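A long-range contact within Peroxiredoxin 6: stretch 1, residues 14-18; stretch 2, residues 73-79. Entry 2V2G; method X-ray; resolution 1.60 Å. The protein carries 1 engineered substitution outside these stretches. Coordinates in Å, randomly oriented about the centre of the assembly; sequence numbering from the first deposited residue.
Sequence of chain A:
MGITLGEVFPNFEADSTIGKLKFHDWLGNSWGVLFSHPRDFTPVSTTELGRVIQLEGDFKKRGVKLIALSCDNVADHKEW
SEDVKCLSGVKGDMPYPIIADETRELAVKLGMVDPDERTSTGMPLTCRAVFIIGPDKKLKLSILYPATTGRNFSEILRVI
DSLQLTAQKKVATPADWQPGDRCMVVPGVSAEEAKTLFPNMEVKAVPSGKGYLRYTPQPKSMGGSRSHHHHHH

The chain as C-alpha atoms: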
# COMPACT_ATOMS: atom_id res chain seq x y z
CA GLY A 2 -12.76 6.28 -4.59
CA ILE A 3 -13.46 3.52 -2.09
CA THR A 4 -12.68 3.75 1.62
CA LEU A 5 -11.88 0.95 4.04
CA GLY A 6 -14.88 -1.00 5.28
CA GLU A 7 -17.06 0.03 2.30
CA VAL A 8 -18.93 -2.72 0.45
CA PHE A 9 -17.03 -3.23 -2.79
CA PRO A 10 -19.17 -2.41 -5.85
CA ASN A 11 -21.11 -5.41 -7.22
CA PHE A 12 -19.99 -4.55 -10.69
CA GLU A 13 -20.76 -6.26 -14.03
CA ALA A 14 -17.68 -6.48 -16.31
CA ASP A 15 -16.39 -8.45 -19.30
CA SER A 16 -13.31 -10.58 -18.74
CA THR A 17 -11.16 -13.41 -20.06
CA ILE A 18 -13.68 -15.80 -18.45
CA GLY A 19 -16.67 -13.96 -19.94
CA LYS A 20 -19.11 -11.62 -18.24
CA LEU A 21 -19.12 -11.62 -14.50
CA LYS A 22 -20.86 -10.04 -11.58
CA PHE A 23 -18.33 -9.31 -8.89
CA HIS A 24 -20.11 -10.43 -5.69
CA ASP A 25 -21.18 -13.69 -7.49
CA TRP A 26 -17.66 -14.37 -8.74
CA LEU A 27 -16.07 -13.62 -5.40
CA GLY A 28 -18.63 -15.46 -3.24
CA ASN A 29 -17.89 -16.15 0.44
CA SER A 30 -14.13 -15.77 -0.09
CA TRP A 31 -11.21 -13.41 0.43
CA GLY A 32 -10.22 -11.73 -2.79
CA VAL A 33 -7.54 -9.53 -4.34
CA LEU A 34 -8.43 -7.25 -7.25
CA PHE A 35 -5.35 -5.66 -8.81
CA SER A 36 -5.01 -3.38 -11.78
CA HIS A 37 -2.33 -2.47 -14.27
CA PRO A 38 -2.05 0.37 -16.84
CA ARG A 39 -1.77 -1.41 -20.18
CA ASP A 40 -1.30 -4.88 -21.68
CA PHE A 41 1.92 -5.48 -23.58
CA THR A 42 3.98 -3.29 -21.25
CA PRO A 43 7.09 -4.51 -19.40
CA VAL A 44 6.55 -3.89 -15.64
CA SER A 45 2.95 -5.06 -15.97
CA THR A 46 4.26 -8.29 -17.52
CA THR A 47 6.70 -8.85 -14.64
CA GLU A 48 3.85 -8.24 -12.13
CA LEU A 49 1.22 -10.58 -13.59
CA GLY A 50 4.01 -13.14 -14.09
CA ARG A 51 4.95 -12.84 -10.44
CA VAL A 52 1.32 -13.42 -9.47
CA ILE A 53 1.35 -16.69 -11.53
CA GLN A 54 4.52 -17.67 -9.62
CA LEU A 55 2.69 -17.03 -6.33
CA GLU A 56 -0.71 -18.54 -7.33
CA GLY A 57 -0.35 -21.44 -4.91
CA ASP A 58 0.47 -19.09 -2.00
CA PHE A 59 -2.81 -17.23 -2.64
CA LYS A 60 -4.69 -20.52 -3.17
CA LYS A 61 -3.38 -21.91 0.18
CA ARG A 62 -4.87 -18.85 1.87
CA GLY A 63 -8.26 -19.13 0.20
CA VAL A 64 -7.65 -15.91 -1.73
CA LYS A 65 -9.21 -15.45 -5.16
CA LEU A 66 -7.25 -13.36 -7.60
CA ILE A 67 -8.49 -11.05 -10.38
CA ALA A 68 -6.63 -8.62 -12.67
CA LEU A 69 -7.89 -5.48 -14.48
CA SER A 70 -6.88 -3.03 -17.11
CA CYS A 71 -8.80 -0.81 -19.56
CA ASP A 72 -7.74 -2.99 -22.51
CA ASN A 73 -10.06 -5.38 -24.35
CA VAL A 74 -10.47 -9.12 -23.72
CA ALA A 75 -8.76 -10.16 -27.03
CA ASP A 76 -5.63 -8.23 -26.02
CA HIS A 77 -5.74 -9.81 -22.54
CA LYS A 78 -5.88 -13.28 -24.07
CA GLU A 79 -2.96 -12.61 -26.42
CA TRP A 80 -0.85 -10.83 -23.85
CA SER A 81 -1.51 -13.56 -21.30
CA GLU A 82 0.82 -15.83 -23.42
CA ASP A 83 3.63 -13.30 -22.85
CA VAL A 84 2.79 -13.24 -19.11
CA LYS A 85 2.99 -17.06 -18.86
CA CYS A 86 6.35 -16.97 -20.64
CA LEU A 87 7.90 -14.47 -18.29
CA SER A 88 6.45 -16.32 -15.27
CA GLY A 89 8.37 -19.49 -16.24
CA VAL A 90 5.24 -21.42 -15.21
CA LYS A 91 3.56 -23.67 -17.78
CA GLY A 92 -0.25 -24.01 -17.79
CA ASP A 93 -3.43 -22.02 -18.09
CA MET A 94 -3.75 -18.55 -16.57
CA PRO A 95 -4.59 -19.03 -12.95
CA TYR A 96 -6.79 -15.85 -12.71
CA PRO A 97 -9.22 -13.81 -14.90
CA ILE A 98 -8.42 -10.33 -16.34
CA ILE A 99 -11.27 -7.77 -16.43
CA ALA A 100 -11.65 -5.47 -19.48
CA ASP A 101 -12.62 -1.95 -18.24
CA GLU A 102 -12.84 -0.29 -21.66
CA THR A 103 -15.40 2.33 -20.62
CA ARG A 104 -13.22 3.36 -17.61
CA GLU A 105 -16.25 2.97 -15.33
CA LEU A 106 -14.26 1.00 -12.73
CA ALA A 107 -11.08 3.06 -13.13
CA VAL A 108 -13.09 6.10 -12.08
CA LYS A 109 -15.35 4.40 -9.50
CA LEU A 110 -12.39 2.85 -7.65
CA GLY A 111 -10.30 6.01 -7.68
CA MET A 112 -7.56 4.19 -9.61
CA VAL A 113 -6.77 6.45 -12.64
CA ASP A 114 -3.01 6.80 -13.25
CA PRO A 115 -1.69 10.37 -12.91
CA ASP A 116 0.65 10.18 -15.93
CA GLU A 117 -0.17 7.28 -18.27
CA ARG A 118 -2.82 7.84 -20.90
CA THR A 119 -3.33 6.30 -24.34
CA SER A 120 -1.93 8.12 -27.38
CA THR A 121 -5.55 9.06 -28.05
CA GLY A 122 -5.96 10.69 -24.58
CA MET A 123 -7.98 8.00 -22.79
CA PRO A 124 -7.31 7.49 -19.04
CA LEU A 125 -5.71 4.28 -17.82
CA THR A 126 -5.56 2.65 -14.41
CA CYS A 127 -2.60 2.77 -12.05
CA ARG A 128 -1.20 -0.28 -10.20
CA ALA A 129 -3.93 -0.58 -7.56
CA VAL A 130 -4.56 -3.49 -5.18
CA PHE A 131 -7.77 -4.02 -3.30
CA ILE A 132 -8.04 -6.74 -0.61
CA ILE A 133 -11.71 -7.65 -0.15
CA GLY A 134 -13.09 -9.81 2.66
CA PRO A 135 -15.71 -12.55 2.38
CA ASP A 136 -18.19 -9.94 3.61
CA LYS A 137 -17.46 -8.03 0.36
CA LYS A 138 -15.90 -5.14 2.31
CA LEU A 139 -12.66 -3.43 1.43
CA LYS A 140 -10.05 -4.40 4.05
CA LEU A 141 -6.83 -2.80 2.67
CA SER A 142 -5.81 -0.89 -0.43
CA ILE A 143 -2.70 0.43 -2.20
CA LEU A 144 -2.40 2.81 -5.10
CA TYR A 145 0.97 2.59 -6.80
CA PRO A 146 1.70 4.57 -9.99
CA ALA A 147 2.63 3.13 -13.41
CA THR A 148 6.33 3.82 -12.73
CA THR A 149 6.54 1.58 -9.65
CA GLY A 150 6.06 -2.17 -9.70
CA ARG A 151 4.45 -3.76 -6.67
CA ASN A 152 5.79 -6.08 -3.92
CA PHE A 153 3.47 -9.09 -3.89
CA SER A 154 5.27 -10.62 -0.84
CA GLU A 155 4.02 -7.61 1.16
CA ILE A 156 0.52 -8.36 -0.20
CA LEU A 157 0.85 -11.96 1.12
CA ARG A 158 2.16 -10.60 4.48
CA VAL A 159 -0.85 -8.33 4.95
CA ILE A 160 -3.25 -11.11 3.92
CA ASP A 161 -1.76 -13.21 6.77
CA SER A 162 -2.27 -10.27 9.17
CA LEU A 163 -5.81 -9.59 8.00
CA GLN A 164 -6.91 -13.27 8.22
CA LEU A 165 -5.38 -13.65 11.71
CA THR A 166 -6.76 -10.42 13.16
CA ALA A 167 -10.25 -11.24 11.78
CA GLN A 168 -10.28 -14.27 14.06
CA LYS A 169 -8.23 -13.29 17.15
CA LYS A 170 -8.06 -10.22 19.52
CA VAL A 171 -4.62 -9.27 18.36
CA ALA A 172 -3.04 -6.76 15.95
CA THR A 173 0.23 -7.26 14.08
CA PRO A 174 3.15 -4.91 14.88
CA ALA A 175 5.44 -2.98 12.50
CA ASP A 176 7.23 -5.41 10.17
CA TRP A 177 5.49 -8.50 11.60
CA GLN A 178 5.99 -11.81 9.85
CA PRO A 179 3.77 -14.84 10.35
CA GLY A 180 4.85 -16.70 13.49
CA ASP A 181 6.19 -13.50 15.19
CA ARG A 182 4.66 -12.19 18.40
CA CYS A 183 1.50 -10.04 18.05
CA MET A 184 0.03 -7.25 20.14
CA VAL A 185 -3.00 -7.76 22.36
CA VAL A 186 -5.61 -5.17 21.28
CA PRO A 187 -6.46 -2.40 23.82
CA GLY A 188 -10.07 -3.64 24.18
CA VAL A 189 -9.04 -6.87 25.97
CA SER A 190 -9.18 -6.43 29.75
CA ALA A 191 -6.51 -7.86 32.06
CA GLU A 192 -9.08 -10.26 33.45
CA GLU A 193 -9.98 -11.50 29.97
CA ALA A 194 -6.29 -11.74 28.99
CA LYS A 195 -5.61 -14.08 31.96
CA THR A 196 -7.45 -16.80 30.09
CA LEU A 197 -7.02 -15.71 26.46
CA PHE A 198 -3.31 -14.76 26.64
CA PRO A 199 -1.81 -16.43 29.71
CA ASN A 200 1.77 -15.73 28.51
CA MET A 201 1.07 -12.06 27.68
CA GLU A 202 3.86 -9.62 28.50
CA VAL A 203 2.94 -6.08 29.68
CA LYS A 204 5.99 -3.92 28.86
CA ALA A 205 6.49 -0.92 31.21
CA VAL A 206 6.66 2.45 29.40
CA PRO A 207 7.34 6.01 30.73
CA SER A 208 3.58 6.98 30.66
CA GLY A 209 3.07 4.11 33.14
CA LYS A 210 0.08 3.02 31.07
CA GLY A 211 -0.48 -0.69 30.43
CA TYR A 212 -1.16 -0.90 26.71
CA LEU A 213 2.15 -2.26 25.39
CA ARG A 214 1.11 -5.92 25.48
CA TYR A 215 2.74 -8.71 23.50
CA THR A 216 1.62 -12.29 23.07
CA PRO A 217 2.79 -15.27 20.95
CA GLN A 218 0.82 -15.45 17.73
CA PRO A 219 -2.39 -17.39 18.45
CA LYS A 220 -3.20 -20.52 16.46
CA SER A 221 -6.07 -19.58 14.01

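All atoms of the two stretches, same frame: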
# COMPACT_ATOMS: atom_id res chain seq x y z
N ALA A 14 -18.77 -6.78 -15.37
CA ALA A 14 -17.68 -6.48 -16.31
C ALA A 14 -17.46 -7.66 -17.27
O ALA A 14 -17.75 -8.79 -16.93
CB ALA A 14 -16.40 -6.22 -15.55
N ASP A 15 -16.93 -7.38 -18.47
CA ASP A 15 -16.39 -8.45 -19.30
C ASP A 15 -14.94 -8.79 -18.84
O ASP A 15 -14.20 -8.01 -18.19
CB ASP A 15 -16.31 -8.06 -20.76
CG ASP A 15 -16.50 -9.27 -21.74
OD1 ASP A 15 -16.38 -10.51 -21.41
OD2 ASP A 15 -16.77 -8.97 -22.93
N SER A 16 -14.56 -10.01 -19.18
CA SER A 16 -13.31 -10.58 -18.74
C SER A 16 -12.88 -11.71 -19.65
O SER A 16 -13.65 -12.15 -20.51
CB SER A 16 -13.45 -11.10 -17.30
OG SER A 16 -14.02 -12.40 -17.24
N THR A 17 -11.67 -12.20 -19.40
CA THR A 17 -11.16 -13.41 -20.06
C THR A 17 -11.93 -14.72 -19.78
O THR A 17 -11.73 -15.71 -20.49
CB THR A 17 -9.69 -13.62 -19.70
OG1 THR A 17 -9.56 -13.70 -18.28
CG2 THR A 17 -8.87 -12.51 -20.29
N ILE A 18 -12.77 -14.70 -18.74
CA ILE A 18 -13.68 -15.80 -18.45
C ILE A 18 -15.12 -15.44 -18.78
O ILE A 18 -16.03 -16.16 -18.41
CB ILE A 18 -13.54 -16.33 -17.02
CG1 ILE A 18 -14.09 -15.33 -16.00
CG2 ILE A 18 -12.07 -16.70 -16.72
CD1 ILE A 18 -14.05 -15.82 -14.60
N ASN A 73 -9.02 -4.45 -23.99
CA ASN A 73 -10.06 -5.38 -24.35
C ASN A 73 -9.69 -6.84 -24.07
O ASN A 73 -8.51 -7.18 -23.85
CB ASN A 73 -10.57 -5.15 -25.80
CG ASN A 73 -9.54 -5.49 -26.88
OD1 ASN A 73 -8.73 -6.40 -26.72
ND2 ASN A 73 -9.59 -4.78 -27.98
N VAL A 74 -10.68 -7.71 -24.08
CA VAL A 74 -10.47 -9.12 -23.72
C VAL A 74 -9.53 -9.86 -24.71
O VAL A 74 -8.70 -10.69 -24.31
CB VAL A 74 -11.84 -9.86 -23.60
CG1 VAL A 74 -11.62 -11.40 -23.38
CG2 VAL A 74 -12.67 -9.25 -22.49
N ALA A 75 -9.64 -9.56 -26.01
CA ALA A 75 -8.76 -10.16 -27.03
C ALA A 75 -7.28 -9.86 -26.77
O ALA A 75 -6.43 -10.76 -26.79
CB ALA A 75 -9.20 -9.69 -28.43
N ASP A 76 -6.98 -8.61 -26.43
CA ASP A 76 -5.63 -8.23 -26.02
C ASP A 76 -5.16 -8.93 -24.72
O ASP A 76 -4.01 -9.38 -24.58
CB ASP A 76 -5.57 -6.71 -25.83
CG ASP A 76 -5.37 -5.97 -27.13
OD1 ASP A 76 -5.31 -6.62 -28.17
OD2 ASP A 76 -5.31 -4.73 -27.09
N HIS A 77 -6.06 -9.06 -23.76
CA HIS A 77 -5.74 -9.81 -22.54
C HIS A 77 -5.38 -11.24 -22.87
O HIS A 77 -4.40 -11.76 -22.35
CB HIS A 77 -6.92 -9.82 -21.59
CG HIS A 77 -7.24 -8.50 -20.98
ND1 HIS A 77 -8.45 -8.23 -20.38
CD2 HIS A 77 -6.48 -7.39 -20.81
CE1 HIS A 77 -8.41 -7.00 -19.87
NE2 HIS A 77 -7.24 -6.47 -20.14
N LYS A 78 -6.16 -11.88 -23.72
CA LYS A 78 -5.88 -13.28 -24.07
C LYS A 78 -4.52 -13.43 -24.77
O LYS A 78 -3.74 -14.31 -24.41
CB LYS A 78 -7.04 -13.90 -24.86
CG LYS A 78 -8.17 -14.35 -23.91
CD LYS A 78 -9.36 -15.04 -24.61
CE LYS A 78 -10.66 -14.98 -23.77
NZ LYS A 78 -11.79 -15.47 -24.62
N GLU A 79 -4.22 -12.55 -25.71
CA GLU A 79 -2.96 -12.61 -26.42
C GLU A 79 -1.78 -12.29 -25.50
O GLU A 79 -0.79 -13.00 -25.44
CB GLU A 79 -2.92 -11.62 -27.57
CG GLU A 79 -1.66 -11.76 -28.42
CD GLU A 79 -1.56 -10.75 -29.56
OE1 GLU A 79 -2.43 -9.87 -29.68
OE2 GLU A 79 -0.56 -10.84 -30.32

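How do the two backbones meet? Stretch 1 comes in as a strand and turns into loop by Thr 17, while stretch 2 begins with Asn 73 and then winds into the first turns of a helix. The main chains come closest where Thr 17 faces the start of that helix, its CA lying 5.7 Å from the CA of Val 74. No hydrogen bond crosses between the stretches, so the contact rests on packing, and it is a small one, burying 236 Å² in all when both sides are summed.

Which side chains do the packing? Thr 17 and Val 74 give up the most surface. The CA-to-CB bond of Val 74 points toward stretch 1. With chi1 in the t rotamer, CG1 lies 3.9 Å from Thr 17 CA and CG2 lies 3.9 Å from Asp 15 CG, and both methyls lie against Ser 16 O. The methyl of Thr 17 in turn sits over the next helical turn, with CG2 3.6 Å from His 77 CB and 4.1 Å from Lys 78 CG. These are van der Waals contacts between carbons. The hydroxyl of Thr 17, OG1, is hydrogen-bonded elsewhere in the structure, as is NE2 of His 77.

What do the polar atoms near the contact do? Two carbonyls of stretch 1 lie against aliphatic carbons: Ser 16 O is 3.6 Å from Val 74 CG1, and Thr 17 O is 3.5 Å from Lys 78 CE. The lysine leaves its backbone sideways, but its extended chain, t from chi2 to chi4, brings its end nearer to the loop. The approach is made by a methylene carbon, and the ammonium group forms no salt bridge with stretch 1.

What holds each partner in shape, if not bonds between them? Each stretch braces itself. In the first, Asp 15 OD1 accepts from Ser 16 N at 2.9 Å, and Ser 16 OG accepts from Ile 18 N at 3.0 Å, the second bond spanning Thr 17. In the second, Asn 73 caps the helix: its OD1 accepts from Asp 76 N at 2.8 Å, satisfying an amide that the first turn would otherwise leave without a partner. Regular helical bonds follow, from His 77 N to Asn 73 O at 3.1 Å and from Lys 78 N to Val 74 O at 2.9 Å. This turn carries Val 74, His 77 and Lys 78, the three helix residues that touch the strand and loop.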